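Local coordinates for protein Endonuclease/exonuclease/phosphatase (Leptotrichia buccalis C-1013-b, PDB 3TEB) that probably acts as a metal-dependent nuclease or related phosphoesterase of the endonuclease/exonuclease/phosphatase family, with a magnesium ion as cofactor, at residues I137-C142 and I172-F177; D229-N234 and I260-E265; D107-T112 and R123-I128; D36-Q41 and A96-H101. All blocks are in the same frame, centred on the assembly; numbering follows the deposited sequence.

Interaction 1: residues I137-C142 and I172-F177; sequences IEFYSC and ILMGDF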
loop_
_atom_site.group_PDB
_atom_site.type_symbol
_atom_site.label_atom_id
_atom_site.label_comp_id
_atom_site.label_asym_id
_atom_site.label_seq_id
_atom_site.Cartn_x
_atom_site.Cartn_y
_atom_site.Cartn_z
ATOM N N ILE A 137 8.105 15.039 0.815
ATOM C CA ILE A 137 7.796 13.726 1.411
ATOM C C ILE A 137 7.722 12.657 0.337
ATOM O O ILE A 137 7.110 12.863 -0.706
ATOM C CB ILE A 137 6.460 13.741 2.204
ATOM C CG1 ILE A 137 6.430 14.908 3.208
ATOM C CG2 ILE A 137 6.250 12.423 2.938
ATOM C CD1 ILE A 137 5.031 15.304 3.657
ATOM N N GLU A 138 8.355 11.520 0.597
ATOM C CA GLU A 138 8.327 10.393 -0.329
ATOM C C GLU A 138 7.466 9.293 0.224
ATOM O O GLU A 138 7.658 8.873 1.355
ATOM C CB GLU A 138 9.729 9.871 -0.581
ATOM C CG GLU A 138 10.606 10.860 -1.330
ATOM C CD GLU A 138 12.076 10.504 -1.295
ATOM O OE1 GLU A 138 12.409 9.359 -0.933
ATOM O OE2 GLU A 138 12.902 11.374 -1.639
ATOM N N PHE A 139 6.499 8.852 -0.577
ATOM C CA PHE A 139 5.549 7.796 -0.203
ATOM C C PHE A 139 5.852 6.533 -0.995
ATOM O O PHE A 139 6.062 6.599 -2.198
ATOM C CB PHE A 139 4.124 8.257 -0.469
ATOM C CG PHE A 139 3.648 9.316 0.473
ATOM C CD1 PHE A 139 3.106 8.978 1.714
ATOM C CD2 PHE A 139 3.742 10.663 0.132
ATOM C CE1 PHE A 139 2.668 9.970 2.612
ATOM C CE2 PHE A 139 3.300 11.666 1.013
ATOM C CZ PHE A 139 2.762 11.311 2.259
ATOM N N TYR A 140 5.909 5.386 -0.332
ATOM C CA TYR A 140 6.274 4.149 -1.020
ATOM C C TYR A 140 5.216 3.100 -0.790
ATOM O O TYR A 140 4.874 2.824 0.356
ATOM C CB TYR A 140 7.610 3.610 -0.507
ATOM C CG TYR A 140 8.817 4.448 -0.832
ATOM C CD1 TYR A 140 9.716 4.045 -1.814
ATOM C CD2 TYR A 140 9.080 5.629 -0.142
ATOM C CE1 TYR A 140 10.847 4.807 -2.118
ATOM C CE2 TYR A 140 10.202 6.400 -0.431
ATOM C CZ TYR A 140 11.084 5.988 -1.419
ATOM O OH TYR A 140 12.205 6.748 -1.710
ATOM N N SER A 141 4.705 2.514 -1.872
ATOM C CA SER A 141 3.720 1.435 -1.786
ATOM C C SER A 141 4.422 0.093 -1.927
ATOM O O SER A 141 5.026 -0.179 -2.958
ATOM C CB SER A 141 2.669 1.602 -2.870
ATOM O OG SER A 141 1.610 0.682 -2.685
ATOM N N CYS A 142 4.360 -0.732 -0.886
ATOM C CA CYS A 142 5.179 -1.937 -0.831
ATOM C C CYS A 142 4.358 -3.170 -0.613
ATOM O O CYS A 142 3.393 -3.150 0.154
ATOM C CB CYS A 142 6.165 -1.875 0.317
ATOM S SG CYS A 142 6.803 -0.249 0.636
ATOM N N ILE A 172 7.830 7.834 3.812
ATOM C CA ILE A 172 6.708 7.080 4.384
ATOM C C ILE A 172 6.418 5.868 3.516
ATOM O O ILE A 172 6.230 5.955 2.301
ATOM C CB ILE A 172 5.466 7.953 4.645
ATOM C CG1 ILE A 172 5.753 8.875 5.827
ATOM C CG2 ILE A 172 4.259 7.088 4.953
ATOM C CD1 ILE A 172 4.812 10.028 5.947
ATOM N N LEU A 173 6.380 4.729 4.178
ATOM C CA LEU A 173 6.597 3.470 3.524
ATOM C C LEU A 173 5.450 2.529 3.904
ATOM O O LEU A 173 5.400 2.018 5.012
ATOM C CB LEU A 173 7.962 2.993 3.990
ATOM C CG LEU A 173 8.749 1.968 3.224
ATOM C CD1 LEU A 173 10.209 2.298 3.320
ATOM C CD2 LEU A 173 8.428 0.635 3.874
HETATM N N MSE A 174 4.522 2.340 2.964
HETATM C CA MSE A 174 3.185 1.765 3.209
HETATM C C MSE A 174 2.943 0.424 2.515
HETATM O O MSE A 174 3.247 0.258 1.324
HETATM C CB MSE A 174 2.112 2.725 2.685
HETATM C CG MSE A 174 2.066 4.085 3.331
HETATM SE SE MSE A 174 1.004 5.342 2.274
HETATM C CE MSE A 174 2.287 5.629 0.878
ATOM N N GLY A 175 2.359 -0.520 3.245
ATOM C CA GLY A 175 1.830 -1.717 2.611
ATOM C C GLY A 175 1.916 -3.050 3.327
ATOM O O GLY A 175 2.077 -3.134 4.549
ATOM N N ASP A 176 1.797 -4.101 2.525
ATOM C CA ASP A 176 1.693 -5.457 3.017
ATOM C C ASP A 176 3.080 -6.043 3.162
ATOM O O ASP A 176 3.784 -6.217 2.169
ATOM C CB ASP A 176 0.867 -6.280 2.041
ATOM C CG ASP A 176 0.604 -7.695 2.537
ATOM O OD1 ASP A 176 0.810 -7.977 3.750
ATOM O OD2 ASP A 176 0.180 -8.528 1.698
ATOM N N PHE A 177 3.468 -6.349 4.395
ATOM C CA PHE A 177 4.818 -6.831 4.670
ATOM C C PHE A 177 4.891 -8.328 4.936
ATOM O O PHE A 177 5.991 -8.872 5.132
ATOM C CB PHE A 177 5.454 -6.035 5.811
ATOM C CG PHE A 177 5.955 -4.695 5.386
ATOM C CD1 PHE A 177 5.059 -3.643 5.161
ATOM C CD2 PHE A 177 7.324 -4.482 5.174
ATOM C CE1 PHE A 177 5.517 -2.389 4.733
ATOM C CE2 PHE A 177 7.802 -3.232 4.748
ATOM C CZ PHE A 177 6.894 -2.183 4.525
#

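Interaction 2: residues D229-N234 and I260-E265; sequences DYIFSN and IEVKIE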
loop_
_atom_site.group_PDB
_atom_site.type_symbol
_atom_site.label_atom_id
_atom_site.label_comp_id
_atom_site.label_asym_id
_atom_site.label_seq_id
_atom_site.Cartn_x
_atom_site.Cartn_y
_atom_site.Cartn_z
ATOM N N ASP A 229 -0.093 -5.784 7.673
ATOM C CA ASP A 229 0.013 -4.540 6.914
ATOM C C ASP A 229 0.522 -3.431 7.830
ATOM O O ASP A 229 0.230 -3.430 9.032
ATOM C CB ASP A 229 -1.359 -4.155 6.352
ATOM C CG ASP A 229 -1.928 -5.208 5.386
ATOM O OD1 ASP A 229 -2.453 -6.252 5.858
ATOM O OD2 ASP A 229 -1.875 -4.972 4.153
ATOM N N TYR A 230 1.284 -2.489 7.277
ATOM C CA TYR A 230 1.860 -1.421 8.094
ATOM C C TYR A 230 1.961 -0.084 7.395
ATOM O O TYR A 230 1.821 0.014 6.183
ATOM C CB TYR A 230 3.269 -1.788 8.545
ATOM C CG TYR A 230 3.403 -3.087 9.287
ATOM C CD1 TYR A 230 3.329 -3.123 10.675
ATOM C CD2 TYR A 230 3.635 -4.277 8.603
ATOM C CE1 TYR A 230 3.472 -4.315 11.369
ATOM C CE2 TYR A 230 3.776 -5.476 9.282
ATOM C CZ TYR A 230 3.699 -5.487 10.665
ATOM O OH TYR A 230 3.842 -6.674 11.341
ATOM N N ILE A 231 2.223 0.943 8.193
ATOM C CA ILE A 231 2.705 2.213 7.694
ATOM C C ILE A 231 3.936 2.610 8.527
ATOM O O ILE A 231 3.820 2.984 9.693
ATOM C CB ILE A 231 1.589 3.276 7.677
ATOM C CG1 ILE A 231 0.618 2.963 6.541
ATOM C CG2 ILE A 231 2.158 4.670 7.447
ATOM C CD1 ILE A 231 -0.739 3.543 6.720
ATOM N N PHE A 232 5.115 2.475 7.919
ATOM C CA PHE A 232 6.384 2.795 8.559
ATOM C C PHE A 232 6.852 4.180 8.150
ATOM O O PHE A 232 6.392 4.744 7.152
ATOM C CB PHE A 232 7.468 1.782 8.170
ATOM C CG PHE A 232 7.200 0.386 8.642
ATOM C CD1 PHE A 232 7.172 0.086 10.000
ATOM C CD2 PHE A 232 6.998 -0.638 7.730
ATOM C CE1 PHE A 232 6.919 -1.216 10.438
ATOM C CE2 PHE A 232 6.755 -1.938 8.155
ATOM C CZ PHE A 232 6.711 -2.227 9.513
ATOM N N SER A 233 7.804 4.701 8.914
ATOM C CA SER A 233 8.344 6.030 8.731
ATOM C C SER A 233 9.850 5.953 8.975
ATOM O O SER A 233 10.294 5.133 9.780
ATOM C CB SER A 233 7.695 6.949 9.759
ATOM O OG SER A 233 7.943 8.309 9.465
ATOM N N ASN A 234 10.637 6.789 8.293
ATOM C CA ASN A 234 12.088 6.834 8.525
ATOM C C ASN A 234 12.461 7.833 9.597
ATOM O O ASN A 234 13.617 7.929 9.991
ATOM C CB ASN A 234 12.851 7.152 7.239
ATOM C CG ASN A 234 12.551 8.539 6.702
ATOM O OD1 ASN A 234 11.470 9.088 6.922
ATOM N ND2 ASN A 234 13.503 9.103 5.972
ATOM N N ILE A 260 -5.480 0.032 6.568
ATOM C CA ILE A 260 -5.047 0.889 7.666
ATOM C C ILE A 260 -5.193 2.330 7.247
ATOM O O ILE A 260 -4.856 2.719 6.126
ATOM C CB ILE A 260 -3.578 0.635 8.080
ATOM C CG1 ILE A 260 -3.414 -0.755 8.673
ATOM C CG2 ILE A 260 -3.108 1.656 9.106
ATOM C CD1 ILE A 260 -1.978 -1.161 8.780
ATOM N N GLU A 261 -5.681 3.112 8.191
ATOM C CA GLU A 261 -6.025 4.483 7.979
ATOM C C GLU A 261 -5.345 5.283 9.096
ATOM O O GLU A 261 -5.629 5.088 10.278
ATOM C CB GLU A 261 -7.541 4.575 8.037
ATOM C CG GLU A 261 -8.126 5.960 8.002
ATOM C CD GLU A 261 -9.533 6.024 8.621
ATOM O OE1 GLU A 261 -10.134 7.130 8.588
ATOM O OE2 GLU A 261 -10.028 4.989 9.148
ATOM N N VAL A 262 -4.438 6.177 8.715
ATOM C CA VAL A 262 -3.562 6.866 9.664
ATOM C C VAL A 262 -3.664 8.381 9.493
ATOM O O VAL A 262 -3.702 8.878 8.363
ATOM C CB VAL A 262 -2.088 6.402 9.461
ATOM C CG1 VAL A 262 -1.118 7.333 10.121
ATOM C CG2 VAL A 262 -1.890 5.006 10.002
ATOM N N LYS A 263 -3.709 9.106 10.609
ATOM C CA LYS A 263 -3.706 10.573 10.579
ATOM C C LYS A 263 -2.393 11.168 11.138
ATOM O O LYS A 263 -2.018 10.903 12.277
ATOM C CB LYS A 263 -4.938 11.124 11.310
ATOM C CG LYS A 263 -5.208 12.599 11.039
ATOM C CD LYS A 263 -6.265 13.158 11.984
ATOM C CE LYS A 263 -6.055 14.658 12.212
ATOM N NZ LYS A 263 -6.680 15.133 13.495
ATOM N N ILE A 264 -1.696 11.956 10.318
ATOM C CA ILE A 264 -0.414 12.568 10.699
ATOM C C ILE A 264 -0.528 14.081 10.646
ATOM O O ILE A 264 -1.123 14.624 9.719
ATOM C CB ILE A 264 0.742 12.232 9.703
ATOM C CG1 ILE A 264 0.601 10.842 9.052
ATOM C CG2 ILE A 264 2.116 12.489 10.360
ATOM C CD1 ILE A 264 1.327 9.717 9.751
ATOM N N GLU A 265 0.064 14.776 11.608
ATOM C CA GLU A 265 0.180 16.217 11.442
ATOM C C GLU A 265 1.610 16.734 11.503
ATOM O O GLU A 265 2.431 16.247 12.285
ATOM C CB GLU A 265 -0.785 16.998 12.351
ATOM C CG GLU A 265 -0.475 17.017 13.838
ATOM C CD GLU A 265 -1.693 17.415 14.668
ATOM O OE1 GLU A 265 -2.755 16.749 14.500
ATOM O OE2 GLU A 265 -1.580 18.376 15.480
#

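Interaction 3: residues D107-T112 and R123-I128; sequences DEFYCT and RRIVSI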
loop_
_atom_site.group_PDB
_atom_site.type_symbol
_atom_site.label_atom_id
_atom_site.label_comp_id
_atom_site.label_asym_id
_atom_site.label_seq_id
_atom_site.Cartn_x
_atom_site.Cartn_y
_atom_site.Cartn_z
ATOM N N ASP A 107 8.823 7.106 -8.968
ATOM C CA ASP A 107 9.724 6.036 -9.350
ATOM C C ASP A 107 9.020 4.700 -9.262
ATOM O O ASP A 107 8.097 4.521 -8.465
ATOM C CB ASP A 107 10.991 6.048 -8.489
ATOM C CG ASP A 107 12.214 5.495 -9.226
ATOM O OD1 ASP A 107 12.034 4.808 -10.266
ATOM O OD2 ASP A 107 13.359 5.739 -8.756
ATOM N N GLU A 108 9.459 3.786 -10.121
ATOM C CA GLU A 108 9.004 2.411 -10.170
ATOM C C GLU A 108 10.271 1.595 -10.267
ATOM O O GLU A 108 11.060 1.799 -11.195
ATOM C CB GLU A 108 8.174 2.199 -11.425
ATOM C CG GLU A 108 6.967 3.111 -11.510
ATOM C CD GLU A 108 6.401 3.246 -12.919
ATOM O OE1 GLU A 108 6.618 2.334 -13.763
ATOM O OE2 GLU A 108 5.722 4.275 -13.181
ATOM N N PHE A 109 10.488 0.692 -9.316
ATOM C CA PHE A 109 11.723 -0.099 -9.302
ATOM C C PHE A 109 11.556 -1.370 -8.489
ATOM O O PHE A 109 10.644 -1.464 -7.664
ATOM C CB PHE A 109 12.879 0.725 -8.726
ATOM C CG PHE A 109 12.665 1.136 -7.304
ATOM C CD1 PHE A 109 11.831 2.205 -6.992
ATOM C CD2 PHE A 109 13.267 0.440 -6.274
ATOM C CE1 PHE A 109 11.611 2.573 -5.682
ATOM C CE2 PHE A 109 13.049 0.803 -4.968
ATOM C CZ PHE A 109 12.219 1.872 -4.669
ATOM N N TYR A 110 12.450 -2.332 -8.712
ATOM C CA TYR A 110 12.451 -3.576 -7.963
ATOM C C TYR A 110 13.196 -3.407 -6.672
ATOM O O TYR A 110 14.345 -2.965 -6.660
ATOM C CB TYR A 110 13.080 -4.713 -8.770
ATOM C CG TYR A 110 12.141 -5.273 -9.820
ATOM C CD1 TYR A 110 11.079 -6.088 -9.457
ATOM C CD2 TYR A 110 12.302 -4.966 -11.172
ATOM C CE1 TYR A 110 10.215 -6.585 -10.412
ATOM C CE2 TYR A 110 11.446 -5.456 -12.128
ATOM C CZ TYR A 110 10.398 -6.265 -11.751
ATOM O OH TYR A 110 9.519 -6.765 -12.694
ATOM N N CYS A 111 12.544 -3.757 -5.574
ATOM C CA CYS A 111 13.223 -3.803 -4.295
ATOM C C CYS A 111 13.788 -5.207 -4.010
ATOM O O CYS A 111 14.409 -5.442 -2.976
ATOM C CB CYS A 111 12.268 -3.373 -3.192
ATOM S SG CYS A 111 11.080 -4.644 -2.768
ATOM N N THR A 112 13.577 -6.140 -4.923
ATOM C CA THR A 112 14.005 -7.510 -4.701
ATOM C C THR A 112 15.186 -7.889 -5.592
ATOM O O THR A 112 15.492 -7.202 -6.569
ATOM C CB THR A 112 12.838 -8.470 -4.939
ATOM O OG1 THR A 112 12.277 -8.214 -6.231
ATOM C CG2 THR A 112 11.766 -8.242 -3.909
ATOM N N ARG A 123 9.336 -8.116 -6.889
ATOM C CA ARG A 123 8.409 -7.088 -6.415
ATOM C C ARG A 123 8.873 -5.696 -6.757
ATOM O O ARG A 123 9.940 -5.275 -6.343
ATOM C CB ARG A 123 8.217 -7.191 -4.906
ATOM C CG ARG A 123 7.801 -8.555 -4.417
ATOM C CD ARG A 123 6.401 -8.864 -4.863
ATOM N NE ARG A 123 6.074 -10.267 -4.643
ATOM C CZ ARG A 123 5.340 -10.711 -3.629
ATOM N NH1 ARG A 123 4.842 -9.861 -2.738
ATOM N NH2 ARG A 123 5.098 -12.008 -3.509
ATOM N N ARG A 124 8.060 -4.981 -7.511
ATOM C CA ARG A 124 8.348 -3.608 -7.893
ATOM C C ARG A 124 7.659 -2.668 -6.875
ATOM O O ARG A 124 6.572 -2.967 -6.380
ATOM C CB ARG A 124 7.845 -3.377 -9.322
ATOM C CG ARG A 124 8.301 -2.128 -10.025
ATOM C CD ARG A 124 9.222 -2.378 -11.212
ATOM N NE ARG A 124 8.541 -3.010 -12.328
ATOM C CZ ARG A 124 9.012 -3.080 -13.575
ATOM N NH1 ARG A 124 10.171 -2.540 -13.885
ATOM N NH2 ARG A 124 8.315 -3.705 -14.523
ATOM N N ILE A 125 8.310 -1.554 -6.547
ATOM C CA ILE A 125 7.766 -0.560 -5.622
ATOM C C ILE A 125 7.364 0.700 -6.382
ATOM O O ILE A 125 7.959 1.040 -7.401
ATOM C CB ILE A 125 8.824 -0.194 -4.574
ATOM C CG1 ILE A 125 9.355 -1.455 -3.868
ATOM C CG2 ILE A 125 8.292 0.802 -3.587
ATOM C CD1 ILE A 125 8.371 -2.135 -2.873
ATOM N N VAL A 126 6.343 1.392 -5.909
ATOM C CA VAL A 126 6.001 2.675 -6.496
ATOM C C VAL A 126 6.241 3.764 -5.469
ATOM O O VAL A 126 5.712 3.694 -4.350
ATOM C CB VAL A 126 4.549 2.727 -6.976
ATOM C CG1 VAL A 126 4.187 4.116 -7.454
ATOM C CG2 VAL A 126 4.380 1.780 -8.102
ATOM N N SER A 127 7.045 4.760 -5.840
ATOM C CA SER A 127 7.245 5.914 -4.978
ATOM C C SER A 127 6.736 7.189 -5.614
ATOM O O SER A 127 6.685 7.320 -6.836
ATOM C CB SER A 127 8.699 6.065 -4.564
ATOM O OG SER A 127 9.460 6.625 -5.606
ATOM N N ILE A 128 6.380 8.125 -4.746
ATOM C CA ILE A 128 5.804 9.392 -5.110
ATOM C C ILE A 128 6.475 10.483 -4.247
ATOM O O ILE A 128 6.732 10.272 -3.059
ATOM C CB ILE A 128 4.245 9.285 -4.985
ATOM C CG1 ILE A 128 3.586 9.795 -6.236
ATOM C CG2 ILE A 128 3.640 9.910 -3.730
ATOM C CD1 ILE A 128 3.961 8.960 -7.412
#

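Interaction 4: residues D36-Q41 and A96-H101; sequences DVIAMQ and AVITRH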
loop_
_atom_site.group_PDB
_atom_site.type_symbol
_atom_site.label_atom_id
_atom_site.label_comp_id
_atom_site.label_asym_id
_atom_site.label_seq_id
_atom_site.Cartn_x
_atom_site.Cartn_y
_atom_site.Cartn_z
ATOM N N ASP A 36 -5.312 12.005 1.450
ATOM C CA ASP A 36 -4.263 12.650 0.687
ATOM C C ASP A 36 -3.534 11.641 -0.172
ATOM O O ASP A 36 -3.179 11.930 -1.318
ATOM C CB ASP A 36 -3.262 13.338 1.607
ATOM C CG ASP A 36 -3.877 14.483 2.384
ATOM O OD1 ASP A 36 -3.645 15.651 1.992
ATOM O OD2 ASP A 36 -4.596 14.220 3.376
ATOM N N VAL A 37 -3.300 10.457 0.382
ATOM C CA VAL A 37 -2.540 9.428 -0.327
ATOM C C VAL A 37 -3.128 8.039 -0.073
ATOM O O VAL A 37 -3.308 7.646 1.075
ATOM C CB VAL A 37 -1.048 9.449 0.098
ATOM C CG1 VAL A 37 -0.298 8.250 -0.473
ATOM C CG2 VAL A 37 -0.380 10.758 -0.310
ATOM N N ILE A 38 -3.428 7.305 -1.141
ATOM C CA ILE A 38 -3.859 5.917 -1.011
ATOM C C ILE A 38 -2.793 4.987 -1.572
ATOM O O ILE A 38 -2.383 5.131 -2.730
ATOM C CB ILE A 38 -5.177 5.658 -1.735
ATOM C CG1 ILE A 38 -6.313 6.481 -1.119
ATOM C CG2 ILE A 38 -5.527 4.179 -1.669
ATOM C CD1 ILE A 38 -6.637 7.748 -1.870
ATOM N N ALA A 39 -2.328 4.047 -0.751
ATOM C CA ALA A 39 -1.356 3.059 -1.211
ATOM C C ALA A 39 -2.065 1.716 -1.386
ATOM O O ALA A 39 -2.788 1.275 -0.504
ATOM C CB ALA A 39 -0.189 2.950 -0.238
HETATM N N MSE A 40 -1.880 1.078 -2.535
HETATM C CA MSE A 40 -2.580 -0.166 -2.849
HETATM C C MSE A 40 -1.633 -1.251 -3.330
HETATM O O MSE A 40 -0.695 -0.975 -4.106
HETATM C CB MSE A 40 -3.631 0.085 -3.908
HETATM C CG MSE A 40 -4.832 0.806 -3.378
HETATM SE SE MSE A 40 -6.099 1.131 -4.810
HETATM C CE MSE A 40 -5.023 2.399 -5.832
ATOM N N GLN A 41 -1.880 -2.473 -2.860
ATOM C CA GLN A 41 -1.132 -3.643 -3.293
ATOM C C GLN A 41 -2.067 -4.679 -3.908
ATOM O O GLN A 41 -3.297 -4.611 -3.749
ATOM C CB GLN A 41 -0.356 -4.258 -2.131
ATOM C CG GLN A 41 0.516 -3.282 -1.362
ATOM C CD GLN A 41 -0.284 -2.423 -0.395
ATOM O OE1 GLN A 41 -1.205 -2.914 0.272
ATOM N NE2 GLN A 41 0.052 -1.135 -0.318
ATOM N N ALA A 96 0.017 0.310 -6.538
ATOM C CA ALA A 96 -0.325 1.640 -7.010
ATOM C C ALA A 96 -0.362 2.652 -5.884
ATOM O O ALA A 96 -0.322 2.291 -4.705
ATOM C CB ALA A 96 -1.624 1.623 -7.757
ATOM N N VAL A 97 -0.398 3.925 -6.258
ATOM C CA VAL A 97 -0.619 5.007 -5.318
ATOM C C VAL A 97 -1.615 5.939 -5.973
ATOM O O VAL A 97 -1.469 6.280 -7.143
ATOM C CB VAL A 97 0.673 5.813 -5.055
ATOM C CG1 VAL A 97 0.383 6.978 -4.136
ATOM C CG2 VAL A 97 1.770 4.942 -4.462
ATOM N N ILE A 98 -2.644 6.332 -5.242
ATOM C CA ILE A 98 -3.532 7.397 -5.704
ATOM C C ILE A 98 -3.265 8.638 -4.859
ATOM O O ILE A 98 -2.957 8.523 -3.666
ATOM C CB ILE A 98 -5.017 7.037 -5.533
ATOM C CG1 ILE A 98 -5.361 5.694 -6.200
ATOM C CG2 ILE A 98 -5.897 8.159 -6.053
ATOM C CD1 ILE A 98 -5.378 5.701 -7.719
ATOM N N THR A 99 -3.379 9.822 -5.453
ATOM C CA THR A 99 -3.162 11.024 -4.665
ATOM C C THR A 99 -3.990 12.215 -5.085
ATOM O O THR A 99 -4.273 12.395 -6.262
ATOM C CB THR A 99 -1.639 11.383 -4.506
ATOM O OG1 THR A 99 -1.512 12.548 -3.677
ATOM C CG2 THR A 99 -0.935 11.600 -5.843
ATOM N N ARG A 100 -4.366 13.003 -4.079
ATOM C CA ARG A 100 -5.039 14.291 -4.208
ATOM C C ARG A 100 -4.084 15.390 -4.661
ATOM O O ARG A 100 -4.523 16.416 -5.204
ATOM C CB ARG A 100 -5.548 14.708 -2.842
ATOM C CG ARG A 100 -7.011 14.734 -2.660
ATOM C CD ARG A 100 -7.335 14.954 -1.195
ATOM N NE ARG A 100 -6.903 16.272 -0.732
ATOM C CZ ARG A 100 -6.745 16.623 0.545
ATOM N NH1 ARG A 100 -6.982 15.761 1.521
ATOM N NH2 ARG A 100 -6.330 17.846 0.848
ATOM N N HIS A 101 -2.793 15.180 -4.397
ATOM C CA HIS A 101 -1.750 16.169 -4.637
ATOM C C HIS A 101 -0.984 15.930 -5.912
ATOM O O HIS A 101 -0.785 14.795 -6.314
ATOM C CB HIS A 101 -0.744 16.132 -3.502
ATOM C CG HIS A 101 -1.345 16.389 -2.161
ATOM N ND1 HIS A 101 -1.771 17.638 -1.765
ATOM C CD2 HIS A 101 -1.591 15.558 -1.122
ATOM C CE1 HIS A 101 -2.258 17.565 -0.538
ATOM N NE2 HIS A 101 -2.164 16.311 -0.128
HETATM O O HOH W 1 -6.425 15.034 4.702
#

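Interaction 1: residues I137-C142 and I172-F177
The parallel strand pair of a beta-alpha-beta unit, whose crossover contains helix 154-162, brings 137-142 beside 172-174. The backbones mesh in alternation: Ile172 N donates to Glu138 O (2.7 Å, 172° at the hydrogen), Tyr140 N to Ile172 O, Met174 N to Tyr140 O and Cys142 N to Met174 O. On the face bearing Phe139, the flat ring and branched Ile172 stand side by side, pointing the same way, with Phe139 CD1 3.9 Å from Ile172 CB. Met174, a selenomethionine, bends at its last torsion (chi3 -75°), which turns CE back to the ring's edge, 3.5 Å from Phe139 CD1. These apolar side chains suit the interior, where Ile6 of strand 4-10 meets all three. On the other face Leu173 CD2 reaches Cys142 SG (3.7 Å), and Tyr140 OH bonds to Glu138 OE1, giving that buried carboxylate one of its partners. Gly175 is still paired with Cys142; a CB there would collide with Cys142 O. That oxygen also takes a weak bond from Asp176 N. The Asp176 side chain lies about 5 Å from that of Glu42, a magnesium ligand, and Gly175, Asp176, Phe177 and Asn178 form the Gly-Asp-Phe-Asn signature of DNase I-like active sites.

Interaction 2: residues D229-N234 and I260-E265
Asp229 OD1 is gripped by two groups, His257 ND1 and Thr211 OG1, while the CB of the same residue rests against Ile260 CD1 at 3.9 Å. Aspartate thus serves two purposes: its carboxylate answers the polar side near the magnesium site, and its methylene joins the apolar layer. Ile260 CD1 also lies against the backbone around Asp229 O and comes within 3.8 Å of Tyr230 N. Further along, Ile231 carries the contact through one methyl. Its CG1 is anti to the carbonyl carbon (chi1 -73°), and from there CD1 rests against two neighbouring methyls of the facing strand, 3.9 Å from Ile260 CG2 and 3.8 Å from Val262 CG2. Ile231 and the two side chains it meets come from facing strands and lie alongside one another, antiparallel. Beta-branched residues suit this place because they present broad, stiff hydrocarbon surfaces from a strand. The strands belong to the two different sheets of the DNase I-like beta sandwich; their axes are 8.1 Å apart at closest and inclined by 26°. Tyr230 points away, its OH bonded to Thr179 O. The contact depends on burial of hydrocarbon and on shape: no hydrogen bond crosses between the segments, and the polar ends of Asp229 and Tyr230 find their partners elsewhere.

Interaction 3: residues D107-T112 and R123-I128
Arg124 lays its long side chain over one face of the Tyr110 ring. Its CD stands 4.0 Å from the ring centroid, 13° off the normal, in a CH-pi contact, and beyond it the guanidinium lies nearly parallel to the ring, the planes 21° apart. Tyr110 CE2 sits over the guanidinium face, 3.6 Å from Arg124 NH1. Arginine suits the site because its bent chain lays CD on the ring while NE still reaches Asn83 O; Tyr110 OH bonds to Ser84 O. An alanine in place of Tyr110 would probably leave Ser84 O without its phenol partner and the guanidinium without the flat surface that limits its turning. The strands form an antiparallel hairpin with a long connection, at the end of one sheet of the fold. On the face toward helix 154-162, Ile125 pairs with Phe109, its N donating to Phe109 O. Phe109 CG takes the crowded position between the backbone N and carbonyl carbon (chi1 62°), and Ile125 CB meets one face of the ring, 4.2 Å from its centroid. Ile125 CG1 then touches Cys111 CB at 3.6 Å. At the loop end Arg123 N donates to Thr112 OG1 (3.0 Å), a hydroxyl also bonded to Ala114 O. Arg123's guanidinium leads away to His143 O and Ile120 O.

Interaction 4: residues D36-Q41 and A96-H101
Asp36 sits just before strand 37-41, where its side chain meets the face of the Arg100 guanidinium and the edge of the His101 ring. Its CB lies 3.6 Å from His101 NE2. CG is anti to the carbonyl carbon (chi1 -65°), which carries the carboxylate toward His101; its plane lies 17° from that of the imidazole, and OD1 receives His101 NE2 at 2.7 Å through its anti lone pair. The same OD1 stands 3.4 Å from Arg100 NH1; this salt bridge works through charge alone, since no N-H points at the oxygen. The other tip, OD2, accepts Lys5 N, and Arg100 NH1 has its hydrogen bond to Gln34 O. An alanine here would probably leave His101 NE2 and Lys5 N without their acceptor and the arginine charge without its nearby carboxylate. Asp36 O is also gripped twice, by Thr99 OG1 (3.0 Å) and by Arg100 N (3.2 Å). Threonine suits this corner because its hydroxyl accepts His101 N as well, making an ST turn. Beyond it, Ile38 pairs with Ile98 and Met40 with Ala96 through reciprocal backbone bonds. Small Ala96 makes room for the methyl of Met40, a selenomethionine, CE lying 4.0 Å from Ala96 CB. Strand 37-46 runs between 4-10 and 91-99; helix 61-69 packs on Met40 and Ile98, while Val37, Ala39 and Val97 face strand 135-143 of the other sheet.

How the interactions relate
Interactions 1 and 3 extend one sheet and share a seam: strands 124-132 and 135-143 are neighbours, with Phe139 N bonding to Ile128 O. Interaction 4 belongs to the other sheet and meets interaction 1 across the sandwich, where Ser141 OG bonds to Ala96 O. Interaction 2 also crosses between sheets, and Ile231 packs on Met174 of interaction 1. The chemistry follows the place: within-sheet contacts 1, 3 and 4 rest on backbone bonds, whereas interaction 2 relies on hydrocarbon. Interactions 1 and 2 are wholly buried; 3 and 4 include partly exposed residues, where arginines meet a ring or a carboxylate. Asp176 brings interaction 1 nearest the magnesium site.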